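Local coordinates for methanol--corrinoid protein co-methyltransferase (Methanosarcina barkeri, PDB 2I2X) that catalyses transfer of the methyl group of methanol to the cob(I)amide carried by its partner protein MtaC, a step of methanogenesis, at residues Phe78-Leu83 with Gly117-Leu122; Leu238-Ala243 with Arg416-Ala421; Asn388-Ala393 with Glu430-Asp435. One frame throughout, in Å; residues are numbered along the deposited sequence.

Interaction 1: Phe78-Leu83 with Gly117-Leu122; sequences FPAIIL and GIKCAL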
loop_
_atom_site.group_PDB
_atom_site.type_symbol
_atom_site.label_atom_id
_atom_site.label_comp_id
_atom_site.label_asym_id
_atom_site.label_seq_id
_atom_site.Cartn_x
_atom_site.Cartn_y
_atom_site.Cartn_z
ATOM N N PHE A 78 14.832 5.835 9.605
ATOM C CA PHE A 78 15.267 4.461 9.289
ATOM C C PHE A 78 16.755 4.416 8.965
ATOM O O PHE A 78 17.243 5.261 8.215
ATOM C CB PHE A 78 14.399 3.864 8.180
ATOM C CG PHE A 78 12.952 3.708 8.581
ATOM C CD1 PHE A 78 12.613 3.024 9.758
ATOM C CD2 PHE A 78 11.919 4.267 7.804
ATOM C CE1 PHE A 78 11.297 2.866 10.129
ATOM C CE2 PHE A 78 10.588 4.106 8.168
ATOM C CZ PHE A 78 10.278 3.399 9.325
ATOM N N PRO A 79 17.492 3.467 9.557
ATOM C CA PRO A 79 18.957 3.448 9.402
ATOM C C PRO A 79 19.505 2.792 8.114
ATOM O O PRO A 79 20.697 2.942 7.832
ATOM C CB PRO A 79 19.416 2.617 10.626
ATOM C CG PRO A 79 18.365 1.578 10.733
ATOM C CD PRO A 79 17.046 2.362 10.427
ATOM N N ALA A 80 18.672 2.062 7.373
ATOM C CA ALA A 80 19.152 1.313 6.184
ATOM C C ALA A 80 18.070 1.017 5.144
ATOM O O ALA A 80 16.875 0.930 5.445
ATOM C CB ALA A 80 19.850 0.014 6.598
ATOM N N ILE A 81 18.490 0.873 3.900
ATOM C CA ILE A 81 17.531 0.594 2.872
ATOM C C ILE A 81 18.215 0.066 1.613
ATOM O O ILE A 81 19.312 0.514 1.280
ATOM C CB ILE A 81 16.662 1.854 2.601
ATOM C CG1 ILE A 81 15.342 1.482 1.890
ATOM C CG2 ILE A 81 17.453 2.973 1.978
ATOM C CD1 ILE A 81 15.430 1.565 0.472
ATOM N N ILE A 82 17.571 -0.868 0.917
ATOM C CA ILE A 82 18.073 -1.319 -0.388
ATOM C C ILE A 82 17.031 -0.947 -1.437
ATOM O O ILE A 82 15.830 -1.172 -1.208
ATOM C CB ILE A 82 18.246 -2.844 -0.419
ATOM C CG1 ILE A 82 19.393 -3.267 0.501
ATOM C CG2 ILE A 82 18.468 -3.321 -1.841
ATOM C CD1 ILE A 82 19.391 -4.766 0.878
ATOM N N LEU A 83 17.465 -0.373 -2.561
ATOM C CA LEU A 83 16.564 -0.164 -3.702
ATOM C C LEU A 83 16.786 -1.267 -4.745
ATOM O O LEU A 83 17.932 -1.573 -5.125
ATOM C CB LEU A 83 16.772 1.227 -4.322
ATOM C CG LEU A 83 16.345 2.480 -3.503
ATOM C CD1 LEU A 83 17.379 2.986 -2.426
ATOM C CD2 LEU A 83 15.937 3.630 -4.446
ATOM N N GLY A 117 24.414 9.745 6.569
ATOM C CA GLY A 117 24.983 8.442 6.963
ATOM C C GLY A 117 24.029 7.239 6.969
ATOM O O GLY A 117 24.294 6.248 7.636
ATOM N N ILE A 118 22.919 7.319 6.231
ATOM C CA ILE A 118 22.049 6.186 6.028
ATOM C C ILE A 118 22.763 5.149 5.133
ATOM O O ILE A 118 23.356 5.504 4.121
ATOM C CB ILE A 118 20.700 6.626 5.371
ATOM C CG1 ILE A 118 19.782 5.423 5.144
ATOM C CG2 ILE A 118 20.931 7.426 4.066
ATOM C CD1 ILE A 118 18.383 5.801 4.720
ATOM N N LYS A 119 22.728 3.881 5.545
ATOM C CA LYS A 119 23.321 2.790 4.793
ATOM C C LYS A 119 22.364 2.360 3.698
ATOM O O LYS A 119 21.158 2.216 3.928
ATOM C CB LYS A 119 23.565 1.614 5.727
ATOM C CG LYS A 119 24.363 1.947 6.980
ATOM C CD LYS A 119 23.923 0.998 8.080
ATOM C CE LYS A 119 25.064 0.482 8.881
ATOM N NZ LYS A 119 25.734 1.512 9.669
ATOM N N CYS A 120 22.878 2.163 2.503
ATOM C CA CYS A 120 22.047 1.673 1.409
ATOM C C CYS A 120 22.841 0.933 0.330
ATOM O O CYS A 120 24.071 1.047 0.257
ATOM C CB CYS A 120 21.319 2.843 0.788
ATOM S SG CYS A 120 22.450 4.151 0.417
ATOM N N ALA A 121 22.142 0.163 -0.498
ATOM C CA ALA A 121 22.773 -0.591 -1.584
ATOM C C ALA A 121 21.779 -0.641 -2.713
ATOM O O ALA A 121 20.579 -0.521 -2.495
ATOM C CB ALA A 121 23.185 -2.022 -1.132
ATOM N N LEU A 122 22.278 -0.754 -3.927
ATOM C CA LEU A 122 21.424 -0.769 -5.080
ATOM C C LEU A 122 21.455 -2.139 -5.793
ATOM O O LEU A 122 22.498 -2.656 -6.139
ATOM C CB LEU A 122 21.818 0.373 -6.019
ATOM C CG LEU A 122 21.081 0.420 -7.361
ATOM C CD1 LEU A 122 19.595 0.661 -7.149
ATOM C CD2 LEU A 122 21.696 1.441 -8.305
HETATM O O HOH W 1 22.644 3.874 9.307
#

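Interaction 2: Leu238-Ala243 with Arg416-Ala421; sequences LAHTIA and RFETKA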
loop_
_atom_site.group_PDB
_atom_site.type_symbol
_atom_site.label_atom_id
_atom_site.label_comp_id
_atom_site.label_asym_id
_atom_site.label_seq_id
_atom_site.Cartn_x
_atom_site.Cartn_y
_atom_site.Cartn_z
ATOM N N LEU A 238 -5.599 -24.673 -9.829
ATOM C CA LEU A 238 -4.453 -25.546 -9.573
ATOM C C LEU A 238 -4.474 -25.913 -8.093
ATOM O O LEU A 238 -4.484 -25.022 -7.222
ATOM C CB LEU A 238 -3.120 -24.860 -9.914
ATOM C CG LEU A 238 -1.902 -25.767 -9.693
ATOM C CD1 LEU A 238 -1.809 -26.921 -10.756
ATOM C CD2 LEU A 238 -0.608 -24.963 -9.678
ATOM N N ALA A 239 -4.475 -27.210 -7.805
ATOM C CA ALA A 239 -4.547 -27.670 -6.431
ATOM C C ALA A 239 -3.324 -27.146 -5.712
ATOM O O ALA A 239 -2.202 -27.190 -6.245
ATOM C CB ALA A 239 -4.568 -29.208 -6.365
ATOM N N HIS A 240 -3.539 -26.686 -4.489
ATOM C CA HIS A 240 -2.473 -26.114 -3.727
ATOM C C HIS A 240 -1.425 -27.153 -3.382
ATOM O O HIS A 240 -0.222 -26.829 -3.285
ATOM C CB HIS A 240 -3.048 -25.365 -2.531
ATOM C CG HIS A 240 -3.739 -24.084 -2.916
ATOM N ND1 HIS A 240 -4.009 -23.073 -2.014
ATOM C CD2 HIS A 240 -4.199 -23.647 -4.114
ATOM C CE1 HIS A 240 -4.612 -22.074 -2.639
ATOM N NE2 HIS A 240 -4.747 -22.401 -3.911
ATOM N N THR A 241 -1.855 -28.407 -3.276
ATOM C CA THR A 241 -0.933 -29.500 -3.040
ATOM C C THR A 241 -0.004 -29.756 -4.234
ATOM O O THR A 241 1.002 -30.416 -4.057
ATOM C CB THR A 241 -1.636 -30.794 -2.645
ATOM O OG1 THR A 241 -2.771 -31.003 -3.487
ATOM C CG2 THR A 241 -2.098 -30.746 -1.192
ATOM N N ILE A 242 -0.314 -29.224 -5.425
ATOM C CA ILE A 242 0.612 -29.314 -6.563
ATOM C C ILE A 242 1.526 -28.072 -6.647
ATOM O O ILE A 242 2.700 -28.149 -7.074
ATOM C CB ILE A 242 -0.135 -29.590 -7.924
ATOM C CG1 ILE A 242 -0.758 -30.998 -7.931
ATOM C CG2 ILE A 242 0.818 -29.479 -9.103
ATOM C CD1 ILE A 242 -1.861 -31.175 -8.973
ATOM N N ALA A 243 0.993 -26.928 -6.226
ATOM C CA ALA A 243 1.788 -25.716 -6.127
ATOM C C ALA A 243 2.988 -25.890 -5.165
ATOM O O ALA A 243 4.112 -25.486 -5.464
ATOM C CB ALA A 243 0.895 -24.545 -5.682
ATOM N N ARG A 416 -10.665 -32.768 0.366
ATOM C CA ARG A 416 -10.564 -34.084 -0.278
ATOM C C ARG A 416 -9.839 -33.963 -1.601
ATOM O O ARG A 416 -8.980 -34.789 -1.914
ATOM C CB ARG A 416 -11.934 -34.727 -0.469
ATOM C CG ARG A 416 -12.434 -35.354 0.822
ATOM C CD ARG A 416 -13.841 -35.895 0.709
ATOM N NE ARG A 416 -14.822 -34.875 0.372
ATOM C CZ ARG A 416 -15.450 -34.105 1.257
ATOM N NH1 ARG A 416 -15.195 -34.227 2.552
ATOM N NH2 ARG A 416 -16.349 -33.213 0.849
ATOM N N PHE A 417 -10.137 -32.880 -2.321
ATOM C CA PHE A 417 -9.561 -32.634 -3.631
ATOM C C PHE A 417 -8.058 -32.421 -3.539
ATOM O O PHE A 417 -7.307 -32.950 -4.357
ATOM C CB PHE A 417 -10.237 -31.454 -4.336
ATOM C CG PHE A 417 -9.924 -31.378 -5.805
ATOM C CD1 PHE A 417 -8.819 -30.667 -6.260
ATOM C CD2 PHE A 417 -10.719 -32.060 -6.737
ATOM C CE1 PHE A 417 -8.518 -30.611 -7.625
ATOM C CE2 PHE A 417 -10.426 -32.025 -8.080
ATOM C CZ PHE A 417 -9.319 -31.300 -8.530
ATOM N N GLU A 418 -7.634 -31.658 -2.533
ATOM C CA GLU A 418 -6.218 -31.410 -2.300
ATOM C C GLU A 418 -5.492 -32.688 -1.959
ATOM O O GLU A 418 -4.343 -32.860 -2.345
ATOM C CB GLU A 418 -6.017 -30.393 -1.174
ATOM C CG GLU A 418 -6.149 -28.995 -1.670
ATOM C CD GLU A 418 -6.387 -27.952 -0.598
ATOM O OE1 GLU A 418 -6.844 -28.289 0.522
ATOM O OE2 GLU A 418 -6.114 -26.773 -0.900
ATOM N N THR A 419 -6.172 -33.556 -1.216
ATOM C CA THR A 419 -5.594 -34.774 -0.664
ATOM C C THR A 419 -5.314 -35.809 -1.768
ATOM O O THR A 419 -4.217 -36.393 -1.828
ATOM C CB THR A 419 -6.519 -35.352 0.432
ATOM O OG1 THR A 419 -6.625 -34.383 1.500
ATOM C CG2 THR A 419 -5.998 -36.687 0.989
ATOM N N LYS A 420 -6.303 -35.984 -2.641
ATOM C CA LYS A 420 -6.221 -36.884 -3.748
ATOM C C LYS A 420 -5.106 -36.461 -4.708
ATOM O O LYS A 420 -4.334 -37.319 -5.189
ATOM C CB LYS A 420 -7.581 -36.933 -4.456
ATOM C CG LYS A 420 -7.686 -37.911 -5.591
ATOM C CD LYS A 420 -7.968 -39.327 -5.057
ATOM C CE LYS A 420 -8.155 -40.319 -6.191
ATOM N NZ LYS A 420 -7.051 -40.142 -7.177
ATOM N N ALA A 421 -5.022 -35.156 -4.985
ATOM C CA ALA A 421 -4.039 -34.622 -5.907
ATOM C C ALA A 421 -2.599 -34.776 -5.365
ATOM O O ALA A 421 -1.683 -35.208 -6.110
ATOM C CB ALA A 421 -4.368 -33.188 -6.307
HETATM O O HOH W 2 -6.167 -26.431 -3.688
#

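Interaction 3: Asn388-Ala393 with Glu430-Asp435; sequences NIYLRA and EALPDD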
loop_
_atom_site.group_PDB
_atom_site.type_symbol
_atom_site.label_atom_id
_atom_site.label_comp_id
_atom_site.label_asym_id
_atom_site.label_seq_id
_atom_site.Cartn_x
_atom_site.Cartn_y
_atom_site.Cartn_z
ATOM N N ASN A 388 23.825 -34.862 -7.702
ATOM C CA ASN A 388 22.887 -35.294 -8.705
ATOM C C ASN A 388 21.673 -34.337 -8.786
ATOM O O ASN A 388 20.801 -34.322 -7.884
ATOM C CB ASN A 388 22.439 -36.692 -8.282
ATOM C CG ASN A 388 21.666 -37.424 -9.363
ATOM O OD1 ASN A 388 20.688 -36.901 -9.910
ATOM N ND2 ASN A 388 22.084 -38.663 -9.657
ATOM N N ILE A 389 21.593 -33.557 -9.864
ATOM C CA ILE A 389 20.558 -32.518 -9.961
ATOM C C ILE A 389 19.140 -33.042 -10.144
ATOM O O ILE A 389 18.173 -32.391 -9.707
ATOM C CB ILE A 389 20.865 -31.453 -11.049
ATOM C CG1 ILE A 389 21.044 -32.093 -12.444
ATOM C CG2 ILE A 389 22.087 -30.622 -10.645
ATOM C CD1 ILE A 389 21.134 -31.076 -13.588
ATOM N N TYR A 390 18.993 -34.185 -10.809
ATOM C CA TYR A 390 17.672 -34.793 -10.932
ATOM C C TYR A 390 17.260 -35.416 -9.610
ATOM O O TYR A 390 16.197 -35.123 -9.061
ATOM C CB TYR A 390 17.700 -35.866 -12.010
ATOM C CG TYR A 390 16.611 -36.914 -11.933
ATOM C CD1 TYR A 390 15.303 -36.601 -12.250
ATOM C CD2 TYR A 390 16.904 -38.224 -11.569
ATOM C CE1 TYR A 390 14.302 -37.539 -12.200
ATOM C CE2 TYR A 390 15.893 -39.207 -11.520
ATOM C CZ TYR A 390 14.588 -38.845 -11.851
ATOM O OH TYR A 390 13.558 -39.775 -11.828
ATOM N N LEU A 391 18.109 -36.298 -9.107
ATOM C CA LEU A 391 17.785 -37.058 -7.933
ATOM C C LEU A 391 17.570 -36.174 -6.707
ATOM O O LEU A 391 16.684 -36.460 -5.904
ATOM C CB LEU A 391 18.853 -38.133 -7.685
ATOM C CG LEU A 391 18.577 -39.170 -6.581
ATOM C CD1 LEU A 391 17.204 -39.825 -6.715
ATOM C CD2 LEU A 391 19.699 -40.215 -6.509
ATOM N N ARG A 392 18.381 -35.132 -6.537
ATOM C CA ARG A 392 18.164 -34.201 -5.409
ATOM C C ARG A 392 16.808 -33.502 -5.499
ATOM O O ARG A 392 16.122 -33.334 -4.493
ATOM C CB ARG A 392 19.320 -33.197 -5.231
ATOM C CG ARG A 392 19.390 -32.052 -6.214
ATOM C CD ARG A 392 20.799 -31.397 -6.156
ATOM N NE ARG A 392 20.822 -30.111 -6.846
ATOM C CZ ARG A 392 21.757 -29.174 -6.696
ATOM N NH1 ARG A 392 22.806 -29.359 -5.906
ATOM N NH2 ARG A 392 21.634 -28.033 -7.344
ATOM N N ALA A 393 16.421 -33.131 -6.713
ATOM C CA ALA A 393 15.132 -32.516 -6.966
ATOM C C ALA A 393 13.978 -33.483 -6.711
ATOM O O ALA A 393 12.936 -33.109 -6.104
ATOM C CB ALA A 393 15.074 -31.954 -8.383
ATOM N N GLU A 430 7.007 -41.386 -7.279
ATOM C CA GLU A 430 7.600 -42.598 -6.756
ATOM C C GLU A 430 7.794 -43.655 -7.854
ATOM O O GLU A 430 8.599 -44.557 -7.696
ATOM C CB GLU A 430 6.826 -43.118 -5.537
ATOM C CG GLU A 430 7.026 -42.220 -4.312
ATOM C CD GLU A 430 6.440 -42.755 -3.017
ATOM O OE1 GLU A 430 7.131 -42.663 -1.979
ATOM O OE2 GLU A 430 5.290 -43.230 -3.010
ATOM N N ALA A 431 7.089 -43.511 -8.974
ATOM C CA ALA A 431 7.200 -44.474 -10.085
ATOM C C ALA A 431 8.384 -44.162 -10.991
ATOM O O ALA A 431 8.722 -44.977 -11.832
ATOM C CB ALA A 431 5.891 -44.526 -10.911
ATOM N N LEU A 432 9.005 -42.990 -10.818
ATOM C CA LEU A 432 10.122 -42.576 -11.654
ATOM C C LEU A 432 11.378 -43.378 -11.335
ATOM O O LEU A 432 11.514 -43.888 -10.230
ATOM C CB LEU A 432 10.390 -41.077 -11.510
ATOM C CG LEU A 432 9.273 -40.167 -12.034
ATOM C CD1 LEU A 432 9.442 -38.679 -11.555
ATOM C CD2 LEU A 432 9.086 -40.287 -13.566
ATOM N N PRO A 433 12.298 -43.497 -12.301
ATOM C CA PRO A 433 13.556 -44.220 -12.041
ATOM C C PRO A 433 14.554 -43.385 -11.245
ATOM O O PRO A 433 14.560 -42.145 -11.364
ATOM C CB PRO A 433 14.112 -44.433 -13.440
ATOM C CG PRO A 433 13.620 -43.221 -14.207
ATOM C CD PRO A 433 12.232 -42.972 -13.677
ATOM N N ASP A 434 15.423 -44.030 -10.471
ATOM C CA ASP A 434 16.451 -43.258 -9.764
ATOM C C ASP A 434 17.544 -42.720 -10.656
ATOM O O ASP A 434 18.144 -41.701 -10.329
ATOM C CB ASP A 434 17.062 -44.027 -8.589
ATOM C CG ASP A 434 16.401 -43.680 -7.255
ATOM O OD1 ASP A 434 15.345 -43.007 -7.249
ATOM O OD2 ASP A 434 16.949 -44.079 -6.203
ATOM N N ASP A 435 17.774 -43.384 -11.786
ATOM C CA ASP A 435 18.828 -43.015 -12.741
ATOM C C ASP A 435 18.480 -41.785 -13.577
ATOM O O ASP A 435 17.510 -41.799 -14.363
ATOM C CB ASP A 435 19.118 -44.201 -13.666
ATOM C CG ASP A 435 20.071 -43.850 -14.785
ATOM O OD1 ASP A 435 21.300 -43.809 -14.518
ATOM O OD2 ASP A 435 19.598 -43.605 -15.931
HETATM O O HOH W 3 20.912 -40.898 -11.099
#

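Interaction 1: Phe78-Leu83 with Gly117-Leu122
The F78 ring is turned away from 117-122 and meets Y335 edge to face; the flat groups that join the two segments are peptides, here of neighbouring parallel strands of the TIM barrel, with helix 95-116 in the crossover between them. The N-H of I81 lies in the plane of the K119 carbonyl, N to O 3.0 Å, whereas K119 N approaches P79 O from above that carbonyl's plane, at 3.2 Å. Further along, L83 N comes nearly along the C=O axis of A121, and a weak bond from A121 N to I81 O completes the series. A80, I82, K119 and A121 point to one face, covered by L32 of the short hairpin strand 32-33, and I81, C120, L83 and L122 to the other, where I81 packs on V69 and M73 of helix 55-76. I118, with CG1 anti to the backbone N, crosses I81 obliquely, its CD1 4.0 Å from I81 CG2 and 3.7 Å from F78 O. I81 CG2 also sits 4.0 Å from C120 CB. Y16 of an MtaC subunit hydrogen-bonds F78 O through its OH, so the loop leading into strand 80-86 also takes part in the interface. At the entry to the pair, a water gives one hydrogen to P79 O, 2.6 Å away, and the other, weakly, to G117 O.

Interaction 2: Leu238-Ala243 with Arg416-Ala421
T241 OG1 donates to the backbone O of E418 at 2.7 Å, in the carbonyl plane and on a lone pair, with a C=O...OG1 angle of 126°. The torsion that permits this, chi1 44°, puts OG1 in the crowded position between backbone N and carbonyl carbon, while CG2 is 3.9 Å from E418 CB where the two side chains cross obliquely. Beside this bond the methyl of A421 is tucked against the start of helix 240-259: its CB is 4.0 Å from A239 CB and 4.2 Å from the tip of I242, CD1. A239 CB also lies at the edge of the F417 ring. H240 and E418 run side by side in the same direction, ring and carboxylate planes 45° apart, with E418 OE2 3.7 Å from H240 CB. A water joins them, accepting from H240 N and donating to E418 OE2, 2.8 Å on each side.

A second shell fixes these groups. H240 ND1 is hydrogen-bonded to D364 OD2, NE2 to G230 O; E418 OE1 takes the N-H of S415, just ahead of helix 416-430, and OE2 forms a salt bridge with R15 of an MtaC subunit. F94 of MtaC stacks on F417, so this helix-to-helix junction borders the subunit interface. With acceptors at both imidazole nitrogens and E418 OE2 only 4.4 Å from ND1, a protonated, positively charged H240 is plausible; the E418 carboxylate is probably kept ionised by R15 of MtaC and by the amino-terminal end of its own helix, with the water on H240 N adding to this.

Interaction 3: Asn388-Ala393 with Glu430-Asp435
Y390 projects from the N-capped start of helix 389-409 and presents the edge of its ring to the loop that links helices 416-430 and 436-450, in the helical part of MtaB. With CG anti to the backbone N (chi1 159°), the ring reaches the loop with P433 O in its plane, at the edge. OH donates to that oxygen at 2.6 Å, the donor also lying in the carbonyl plane, and the Y390 and L432 side chains cross obliquely, OH 3.4 Å from L432 CB. Farther back along the same edge, CE2 is 3.6 Å from D434 O. F439 stacks on the ring, which probably limits its rotation, while the bond at OH fixes where its tip lies. L391, likewise anti at chi1 (-172°), crosses D434 obliquely: its CD1 touches OD1 of the carboxylate at 3.7 Å, an apolar approach to an oxygen whose salt-bridge partner is K394, one turn further on in helix 389-409. D435 in turn caps the next helix, OD2 accepting from K438 N. Helix 389-409 has its own N-cap: N388 OD1 accepts from L391 N at 2.8 Å, the donor standing above the amide plane. The other branch of this amide, ND2, gives a hydrogen to a water 2.9 Å away, and the same water donates to D434 O.

Overall arrangement
Interaction 1 lies within the parallel strands of the barrel, whereas interactions 2 and 3 belong to the helices on the opposite side of the chain's centre, their centres 42 and 43 Å from that of interaction 1. Those two are closer neighbours: 22 Å between centres and about 11 Å between nearest atoms. Interaction 1 closes first along the chain; interactions 2 and 3 then cross, in the order 238-243, 388-393, 416-421, 430-435. Helix 416-430 ties them together: its start packs on helix 240-259, its end leads into the loop met by helix 389-409. Interaction 2 joins late helices to the earlier chain, interaction 3 late segments to each other, and interactions 1 and 2 border MtaC.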